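Local coordinates for protein thymidylate synthase (Enterobacteria phage T4, PDB 1TIS) that catalyses the reductive methylation of dUMP to dTMP, using 5,10-methylenetetrahydrofolate as the one-carbon donor and releasing dihydrofolate, at residues Arg232-Leu245 with Leu264-His277. Numbering follows the deposited sequence.
Sequences REPKELCELVISGL and LRPKDFVLNNYVSH
Val241 and Val270 face each other as the hydrogen-bonded pair of a short antiparallel ladder and satisfy each other's backbone twice. Val241 N gives its hydrogen to Val270 O (3.2 Å), which receives it almost head-on at a C=O...N angle of 175°, although the bond is bent at the hydrogen. The return bond, Val270 N to Val241 O, is 2.9 Å long and straighter at the hydrogen, but its donor stands 26° out of the carbonyl plane. Two residues on, Ser243 N donates to Asp268 O at 2.7 Å, in the carbonyl plane; the same oxygen also receives a CA-H...O contact from Ile242, so two neighbouring residues share it. Ser243 O meets only carbon and acceptor atoms of 264-277, with Leu264 CG against it and Asp268 OD1 beside it without a bond. Beyond the ladder toward Cys238 no N-H...O bond crosses: Glu239 O takes a CA-H...O contact from Leu271 CA (3.3 Å), while the backbone of Cys238 is hydrogen-bonded to Phe42 instead. On one face of the ladder Val241 CG2 touches Val270 CG1. On the other, Ile242 and Phe269 lie side by side: with its CG1 beside the backbone N (chi1 -63°), Ile242 brings that atom within 3.8 Å of Phe269 CD2 and sets CG2 over a face of the ring. This inner face rests on helix 184-202, through Ile197 and Thr193, and Phe269 also reaches Ile56 and Ile60 of helix 53-64. Farther along, the Cys238 sulfur sits at the edge of the Tyr274 ring, 4.3 Å from its centroid, and Leu271 CD1 lies over one ring face, offset toward the rim. The whole is a two-stranded antiparallel ribbon at the surface of the thymidylate synthase fold, away from the dUMP site, its strands joined through helix 254-262.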
ATOM      1  N   ARG A 232     -11.987  10.571 -26.136  1.00 77.45           N
ATOM      2  CA  ARG A 232     -12.476   9.420 -26.917  1.00 77.37           C
ATOM      3  C   ARG A 232     -13.348   8.447 -26.122  1.00 75.76           C
ATOM      4  O   ARG A 232     -13.097   8.241 -24.930  1.00 80.25           O
ATOM      5  CB  ARG A 232     -11.339   8.576 -27.460  1.00 77.97           C
ATOM      6  CG  ARG A 232     -10.124   9.310 -27.978  1.00 79.68           C
ATOM      7  CD  ARG A 232      -8.983   8.313 -27.965  1.00 80.10           C
ATOM      8  NE  ARG A 232      -7.716   9.017 -28.001  1.00 81.38           N
ATOM      9  CZ  ARG A 232      -6.907   8.974 -29.059  1.00 80.82           C
ATOM     10  NH1 ARG A 232      -7.211   8.282 -30.162  1.00 83.18           N
ATOM     11  NH2 ARG A 232      -5.758   9.637 -28.997  1.00 79.29           N
ATOM     12  N   GLU A 233     -14.333   7.787 -26.753  1.00 68.70           N
ATOM     13  CA  GLU A 233     -15.179   6.789 -26.090  1.00 61.91           C
ATOM     14  C   GLU A 233     -14.786   5.361 -26.496  1.00 59.47           C
ATOM     15  O   GLU A 233     -15.170   4.934 -27.590  1.00 62.62           O
ATOM     16  CB  GLU A 233     -16.663   6.983 -26.447  1.00 56.66           C
ATOM     17  CG  GLU A 233     -17.313   8.265 -25.943  1.00 56.19           C
ATOM     18  CD  GLU A 233     -17.033   9.537 -26.731  1.00 51.32           C
ATOM     19  OE1 GLU A 233     -16.062  10.223 -26.427  1.00 47.19           O
ATOM     20  OE2 GLU A 233     -17.807   9.853 -27.631  1.00 51.67           O
ATOM     21  N   PRO A 234     -13.993   4.573 -25.752  1.00 54.60           N
ATOM     22  CA  PRO A 234     -13.885   3.136 -25.919  1.00 51.18           C
ATOM     23  C   PRO A 234     -15.223   2.423 -25.912  1.00 50.65           C
ATOM     24  O   PRO A 234     -16.036   2.487 -24.988  1.00 47.57           O
ATOM     25  CB  PRO A 234     -12.986   2.710 -24.808  1.00 52.54           C
ATOM     26  CG  PRO A 234     -12.014   3.852 -24.846  1.00 55.20           C
ATOM     27  CD  PRO A 234     -12.952   5.042 -24.856  1.00 54.31           C
ATOM     28  N   LYS A 235     -15.285   1.603 -26.948  1.00 49.97           N
ATOM     29  CA  LYS A 235     -16.470   0.885 -27.340  1.00 47.41           C
ATOM     30  C   LYS A 235     -16.255  -0.632 -27.394  1.00 46.17           C
ATOM     31  O   LYS A 235     -16.848  -1.378 -26.610  1.00 47.28           O
ATOM     32  CB  LYS A 235     -16.935   1.476 -28.706  1.00 45.70           C
ATOM     33  CG  LYS A 235     -16.060   1.523 -29.970  1.00 45.75           C
ATOM     34  CD  LYS A 235     -14.796   2.400 -29.882  1.00 50.22           C
ATOM     35  CE  LYS A 235     -13.489   1.614 -29.580  1.00 51.77           C
ATOM     36  NZ  LYS A 235     -12.438   2.469 -29.047  1.00 51.40           N
ATOM     37  N   GLU A 236     -15.362  -1.139 -28.245  1.00 43.65           N
ATOM     38  CA  GLU A 236     -15.160  -2.576 -28.390  1.00 42.09           C
ATOM     39  C   GLU A 236     -13.916  -3.079 -27.654  1.00 38.21           C
ATOM     40  O   GLU A 236     -12.808  -2.940 -28.157  1.00 27.21           O
ATOM     41  CB  GLU A 236     -15.146  -2.766 -29.889  1.00 40.66           C
ATOM     42  CG  GLU A 236     -14.457  -3.935 -30.519  1.00 39.12           C
ATOM     43  CD  GLU A 236     -14.337  -3.682 -32.009  1.00 40.18           C
ATOM     44  OE1 GLU A 236     -13.509  -2.862 -32.444  1.00 38.48           O
ATOM     45  OE2 GLU A 236     -15.107  -4.313 -32.730  1.00 42.47           O
ATOM     46  N   LEU A 237     -14.058  -3.605 -26.429  1.00 42.20           N
ATOM     47  CA  LEU A 237     -12.885  -4.052 -25.690  1.00 47.76           C
ATOM     48  C   LEU A 237     -12.613  -5.530 -25.631  1.00 44.57           C
ATOM     49  O   LEU A 237     -13.473  -6.407 -25.581  1.00 43.94           O
ATOM     50  CB  LEU A 237     -12.839  -3.587 -24.210  1.00 52.97           C
ATOM     51  CG  LEU A 237     -13.994  -3.350 -23.251  1.00 54.14           C
ATOM     52  CD1 LEU A 237     -15.001  -4.484 -23.236  1.00 53.79           C
ATOM     53  CD2 LEU A 237     -13.338  -3.101 -21.900  1.00 53.61           C
ATOM     54  N   CYS A 238     -11.302  -5.623 -25.514  1.00 43.89           N
ATOM     55  CA  CYS A 238     -10.535  -6.825 -25.625  1.00 44.06           C
ATOM     56  C   CYS A 238     -10.952  -7.942 -24.701  1.00 42.93           C
ATOM     57  O   CYS A 238     -11.333  -7.742 -23.539  1.00 39.13           O
ATOM     58  CB  CYS A 238      -9.081  -6.405 -25.418  1.00 50.21           C
ATOM     59  SG  CYS A 238      -8.591  -4.883 -26.313  1.00 56.25           S
ATOM     60  N   GLU A 239     -10.976  -9.092 -25.384  1.00 44.55           N
ATOM     61  CA  GLU A 239     -11.231 -10.399 -24.800  1.00 42.93           C
ATOM     62  C   GLU A 239      -9.858 -10.792 -24.320  1.00 38.54           C
ATOM     63  O   GLU A 239      -8.841 -10.394 -24.888  1.00 36.25           O
ATOM     64  CB  GLU A 239     -11.706 -11.380 -25.844  1.00 48.50           C
ATOM     65  CG  GLU A 239     -12.189 -12.728 -25.308  1.00 56.58           C
ATOM     66  CD  GLU A 239     -12.899 -13.579 -26.362  1.00 62.50           C
ATOM     67  OE1 GLU A 239     -13.657 -13.012 -27.154  1.00 67.95           O
ATOM     68  OE2 GLU A 239     -12.708 -14.801 -26.391  1.00 62.34           O
ATOM     69  N   LEU A 240      -9.839 -11.700 -23.380  1.00 38.95           N
ATOM     70  CA  LEU A 240      -8.660 -11.870 -22.577  1.00 42.29           C
ATOM     71  C   LEU A 240      -8.117 -13.294 -22.438  1.00 38.02           C
ATOM     72  O   LEU A 240      -7.931 -13.752 -21.310  1.00 40.60           O
ATOM     73  CB  LEU A 240      -9.088 -11.137 -21.232  1.00 49.30           C
ATOM     74  CG  LEU A 240     -10.471 -11.159 -20.417  1.00 49.10           C
ATOM     75  CD1 LEU A 240     -10.484 -10.030 -19.377  1.00 44.48           C
ATOM     76  CD2 LEU A 240     -11.687 -10.785 -21.248  1.00 50.95           C
ATOM     77  N   VAL A 241      -7.748 -13.993 -23.520  1.00 35.86           N
ATOM     78  CA  VAL A 241      -7.475 -15.445 -23.463  1.00 34.05           C
ATOM     79  C   VAL A 241      -6.077 -16.075 -23.418  1.00 29.89           C
ATOM     80  O   VAL A 241      -5.239 -15.822 -24.293  1.00 31.69           O
ATOM     81  CB  VAL A 241      -8.240 -16.129 -24.626  1.00 36.78           C
ATOM     82  CG1 VAL A 241      -9.739 -16.011 -24.330  1.00 36.43           C
ATOM     83  CG2 VAL A 241      -7.879 -15.509 -25.975  1.00 35.28           C
ATOM     84  N   ILE A 242      -5.861 -16.974 -22.438  1.00 23.39           N
ATOM     85  CA  ILE A 242      -4.588 -17.657 -22.182  1.00 21.11           C
ATOM     86  C   ILE A 242      -4.683 -19.055 -22.742  1.00 23.21           C
ATOM     87  O   ILE A 242      -5.744 -19.676 -22.648  1.00 24.46           O
ATOM     88  CB  ILE A 242      -4.270 -17.788 -20.661  1.00 20.88           C
ATOM     89  CG1 ILE A 242      -4.124 -16.375 -20.090  1.00 23.06           C
ATOM     90  CG2 ILE A 242      -3.011 -18.652 -20.412  1.00 15.54           C
ATOM     91  CD1 ILE A 242      -4.059 -16.267 -18.551  1.00 17.54           C
ATOM     92  N   SER A 243      -3.571 -19.589 -23.236  1.00 27.34           N
ATOM     93  CA  SER A 243      -3.548 -20.894 -23.832  1.00 28.20           C
ATOM     94  C   SER A 243      -2.337 -21.701 -23.407  1.00 31.42           C
ATOM     95  O   SER A 243      -1.416 -21.217 -22.738  1.00 32.42           O
ATOM     96  CB  SER A 243      -3.537 -20.772 -25.325  1.00 25.31           C
ATOM     97  OG  SER A 243      -4.140 -21.972 -25.797  1.00 28.60           O
ATOM     98  N   GLY A 244      -2.431 -22.972 -23.829  1.00 32.51           N
ATOM     99  CA  GLY A 244      -1.447 -24.005 -23.590  1.00 27.48           C
ATOM    100  C   GLY A 244      -1.644 -24.755 -22.285  1.00 25.95           C
ATOM    101  O   GLY A 244      -1.003 -25.790 -22.091  1.00 28.94           O
ATOM    102  N   LEU A 245      -2.517 -24.311 -21.374  1.00 26.05           N
ATOM    103  CA  LEU A 245      -2.617 -24.936 -20.052  1.00 24.67           C
ATOM    104  C   LEU A 245      -3.528 -26.145 -20.085  1.00 22.23           C
ATOM    105  O   LEU A 245      -4.662 -26.055 -20.567  1.00 23.93           O
ATOM    106  CB  LEU A 245      -3.127 -23.923 -19.000  1.00 21.98           C
ATOM    107  CG  LEU A 245      -4.522 -23.311 -18.910  1.00 25.11           C
ATOM    108  CD1 LEU A 245      -4.333 -22.203 -17.870  1.00 25.22           C
ATOM    109  CD2 LEU A 245      -5.102 -22.743 -20.231  1.00 23.37           C
ATOM    110  N   LEU A 264       4.633 -21.430 -20.193  1.00 23.04           N
ATOM    111  CA  LEU A 264       4.006 -20.698 -21.279  1.00 26.32           C
ATOM    112  C   LEU A 264       4.875 -19.505 -21.675  1.00 26.36           C
ATOM    113  O   LEU A 264       5.189 -18.663 -20.830  1.00 28.45           O
ATOM    114  CB  LEU A 264       2.589 -20.230 -20.847  1.00 27.83           C
ATOM    115  CG  LEU A 264       1.301 -21.128 -20.740  1.00 25.29           C
ATOM    116  CD1 LEU A 264       1.542 -22.593 -21.133  1.00 21.14           C
ATOM    117  CD2 LEU A 264       0.807 -21.003 -19.299  1.00 20.63           C
ATOM    118  N   ARG A 265       5.357 -19.468 -22.931  1.00 23.58           N
ATOM    119  CA  ARG A 265       6.110 -18.320 -23.452  1.00 21.82           C
ATOM    120  C   ARG A 265       5.071 -17.267 -23.855  1.00 20.15           C
ATOM    121  O   ARG A 265       3.905 -17.677 -23.892  1.00 28.27           O
ATOM    122  CB  ARG A 265       6.904 -18.720 -24.678  1.00 23.25           C
ATOM    123  CG  ARG A 265       8.005 -19.759 -24.535  1.00 31.15           C
ATOM    124  CD  ARG A 265       9.278 -19.334 -23.792  1.00 36.77           C
ATOM    125  NE  ARG A 265      10.359 -20.300 -24.032  1.00 43.45           N
ATOM    126  CZ  ARG A 265      10.888 -21.115 -23.098  1.00 43.89           C
ATOM    127  NH1 ARG A 265      10.514 -21.094 -21.818  1.00 42.32           N
ATOM    128  NH2 ARG A 265      11.840 -21.977 -23.457  1.00 44.15           N
ATOM    129  N   PRO A 266       5.274 -15.977 -24.240  1.00 16.67           N
ATOM    130  CA  PRO A 266       4.195 -14.998 -24.463  1.00 13.55           C
ATOM    131  C   PRO A 266       3.230 -15.195 -25.634  1.00 12.53           C
ATOM    132  O   PRO A 266       2.184 -14.542 -25.708  1.00 12.10           O
ATOM    133  CB  PRO A 266       4.901 -13.658 -24.526  1.00  7.36           C
ATOM    134  CG  PRO A 266       6.218 -14.009 -25.088  1.00 12.06           C
ATOM    135  CD  PRO A 266       6.572 -15.340 -24.440  1.00 15.87           C
ATOM    136  N   LYS A 267       3.508 -16.132 -26.551  1.00 13.37           N
ATOM    137  CA  LYS A 267       2.578 -16.416 -27.624  1.00 14.69           C
ATOM    138  C   LYS A 267       1.276 -16.896 -27.043  1.00 13.41           C
ATOM    139  O   LYS A 267       0.238 -16.602 -27.614  1.00 17.03           O
ATOM    140  CB  LYS A 267       3.067 -17.497 -28.596  1.00 18.47           C
ATOM    141  CG  LYS A 267       3.075 -18.961 -28.174  1.00 26.64           C
ATOM    142  CD  LYS A 267       4.379 -19.411 -27.501  1.00 36.77           C
ATOM    143  CE  LYS A 267       4.328 -20.914 -27.164  1.00 40.54           C
ATOM    144  NZ  LYS A 267       5.597 -21.455 -26.705  1.00 43.58           N
ATOM    145  N   ASP A 268       1.304 -17.581 -25.896  1.00 15.90           N
ATOM    146  CA  ASP A 268       0.134 -18.166 -25.264  1.00 14.20           C
ATOM    147  C   ASP A 268      -0.920 -17.244 -24.679  1.00 18.78           C
ATOM    148  O   ASP A 268      -1.893 -17.700 -24.067  1.00 18.84           O
ATOM    149  CB  ASP A 268       0.587 -19.075 -24.169  1.00 12.65           C
ATOM    150  CG  ASP A 268       1.087 -20.432 -24.623  1.00 17.90           C
ATOM    151  OD1 ASP A 268       0.401 -21.115 -25.413  1.00 18.44           O
ATOM    152  OD2 ASP A 268       2.160 -20.812 -24.133  1.00 16.96           O
ATOM    153  N   PHE A 269      -0.773 -15.937 -24.811  1.00 21.53           N
ATOM    154  CA  PHE A 269      -1.675 -15.017 -24.157  1.00 22.91           C
ATOM    155  C   PHE A 269      -2.076 -14.200 -25.343  1.00 24.69           C
ATOM    156  O   PHE A 269      -1.181 -13.707 -26.027  1.00 28.37           O
ATOM    157  CB  PHE A 269      -0.942 -14.144 -23.125  1.00 21.76           C
ATOM    158  CG  PHE A 269      -0.262 -14.888 -21.978  1.00 25.34           C
ATOM    159  CD1 PHE A 269       0.850 -15.690 -22.228  1.00 30.00           C
ATOM    160  CD2 PHE A 269      -0.743 -14.773 -20.686  1.00 24.84           C
ATOM    161  CE1 PHE A 269       1.474 -16.374 -21.202  1.00 30.48           C
ATOM    162  CE2 PHE A 269      -0.116 -15.459 -19.660  1.00 27.59           C
ATOM    163  CZ  PHE A 269       0.987 -16.258 -19.915  1.00 30.65           C
ATOM    164  N   VAL A 270      -3.353 -14.030 -25.649  1.00 29.50           N
ATOM    165  CA  VAL A 270      -3.737 -13.289 -26.839  1.00 35.29           C
ATOM    166  C   VAL A 270      -5.083 -12.528 -26.694  1.00 37.25           C
ATOM    167  O   VAL A 270      -5.876 -12.869 -25.805  1.00 39.72           O
ATOM    168  CB  VAL A 270      -3.626 -14.427 -27.903  1.00 36.62           C
ATOM    169  CG1 VAL A 270      -4.694 -15.519 -27.694  1.00 35.38           C
ATOM    170  CG2 VAL A 270      -3.548 -13.737 -29.248  1.00 39.20           C
ATOM    171  N   LEU A 271      -5.408 -11.470 -27.470  1.00 36.80           N
ATOM    172  CA  LEU A 271      -6.664 -10.714 -27.317  1.00 38.22           C
ATOM    173  C   LEU A 271      -7.607 -10.683 -28.555  1.00 46.70           C
ATOM    174  O   LEU A 271      -7.141 -10.432 -29.679  1.00 51.49           O
ATOM    175  CB  LEU A 271      -6.336  -9.279 -26.929  1.00 26.52           C
ATOM    176  CG  LEU A 271      -5.315  -8.996 -25.854  1.00 21.93           C
ATOM    177  CD1 LEU A 271      -5.394  -7.539 -25.433  1.00 18.82           C
ATOM    178  CD2 LEU A 271      -5.620  -9.815 -24.633  1.00 25.48           C
ATOM    179  N   ASN A 272      -8.937 -10.913 -28.458  1.00 51.31           N
ATOM    180  CA  ASN A 272      -9.810 -10.896 -29.639  1.00 55.62           C
ATOM    181  C   ASN A 272     -10.294  -9.491 -29.916  1.00 56.93           C
ATOM    182  O   ASN A 272     -10.546  -8.739 -28.973  1.00 54.08           O
ATOM    183  CB  ASN A 272     -11.078 -11.769 -29.494  1.00 59.57           C
ATOM    184  CG  ASN A 272     -12.062 -11.688 -30.690  1.00 63.37           C
ATOM    185  OD1 ASN A 272     -13.125 -11.087 -30.591  1.00 62.44           O
ATOM    186  ND2 ASN A 272     -11.824 -12.223 -31.889  1.00 63.43           N
ATOM    187  N   ASN A 273     -10.347  -9.199 -31.226  1.00 60.45           N
ATOM    188  CA  ASN A 273     -10.800  -7.960 -31.874  1.00 64.87           C
ATOM    189  C   ASN A 273     -10.799  -6.662 -31.073  1.00 66.81           C
ATOM    190  O   ASN A 273     -11.685  -5.809 -31.001  1.00 65.02           O
ATOM    191  CB  ASN A 273     -12.189  -8.212 -32.480  1.00 64.99           C
ATOM    192  CG  ASN A 273     -12.118  -9.246 -33.604  1.00 66.42           C
ATOM    193  OD1 ASN A 273     -11.102  -9.407 -34.290  1.00 64.50           O
ATOM    194  ND2 ASN A 273     -13.152 -10.054 -33.797  1.00 68.34           N
ATOM    195  N   TYR A 274      -9.541  -6.568 -30.668  1.00 70.74           N
ATOM    196  CA  TYR A 274      -8.952  -5.551 -29.840  1.00 69.52           C
ATOM    197  C   TYR A 274      -8.665  -4.332 -30.694  1.00 70.85           C
ATOM    198  O   TYR A 274      -8.072  -4.401 -31.782  1.00 63.46           O
ATOM    199  CB  TYR A 274      -7.786  -6.326 -29.259  1.00 66.68           C
ATOM    200  CG  TYR A 274      -6.384  -5.805 -29.042  1.00 65.61           C
ATOM    201  CD1 TYR A 274      -6.106  -4.859 -28.078  1.00 66.29           C
ATOM    202  CD2 TYR A 274      -5.354  -6.440 -29.711  1.00 65.47           C
ATOM    203  CE1 TYR A 274      -4.792  -4.564 -27.755  1.00 68.01           C
ATOM    204  CE2 TYR A 274      -4.039  -6.148 -29.393  1.00 66.76           C
ATOM    205  CZ  TYR A 274      -3.758  -5.216 -28.408  1.00 68.06           C
ATOM    206  OH  TYR A 274      -2.440  -4.977 -28.026  1.00 66.65           O
ATOM    207  N   VAL A 275      -9.300  -3.280 -30.155  1.00 76.89           N
ATOM    208  CA  VAL A 275      -9.282  -1.901 -30.641  1.00 83.32           C
ATOM    209  C   VAL A 275      -7.971  -1.549 -31.305  1.00 86.24           C
ATOM    210  O   VAL A 275      -6.924  -1.660 -30.654  1.00 90.89           O
ATOM    211  CB  VAL A 275      -9.435  -0.811 -29.525  1.00 85.18           C
ATOM    212  CG1 VAL A 275      -9.620   0.553 -30.204  1.00 86.79           C
ATOM    213  CG2 VAL A 275     -10.601  -1.087 -28.603  1.00 87.38           C
ATOM    214  N   SER A 276      -7.993  -1.106 -32.556  1.00 85.56           N
ATOM    215  CA  SER A 276      -6.744  -0.643 -33.095  1.00 86.61           C
ATOM    216  C   SER A 276      -6.701   0.856 -32.897  1.00 83.40           C
ATOM    217  O   SER A 276      -7.698   1.545 -32.632  1.00 83.19           O
ATOM    218  CB  SER A 276      -6.594  -0.954 -34.578  1.00 89.50           C
ATOM    219  OG  SER A 276      -5.188  -0.985 -34.855  1.00 93.12           O
ATOM    220  N   HIS A 277      -5.450   1.281 -32.903  1.00 79.48           N
ATOM    221  CA  HIS A 277      -4.977   2.641 -32.817  1.00 76.78           C
ATOM    222  C   HIS A 277      -3.554   2.534 -33.345  1.00 76.38           C
ATOM    223  O   HIS A 277      -2.937   1.472 -33.233  1.00 78.08           O
ATOM    224  CB  HIS A 277      -4.982   3.136 -31.377  1.00 77.43           C
ATOM    225  CG  HIS A 277      -6.334   3.751 -31.083  1.00 79.61           C
ATOM    226  ND1 HIS A 277      -7.441   3.119 -30.717  1.00 80.78           N
ATOM    227  CD2 HIS A 277      -6.643   5.079 -31.257  1.00 81.78           C
ATOM    228  CE1 HIS A 277      -8.406   4.002 -30.676  1.00 84.24           C
ATOM    229  NE2 HIS A 277      -7.918   5.177 -31.001  1.00 84.17           N
TER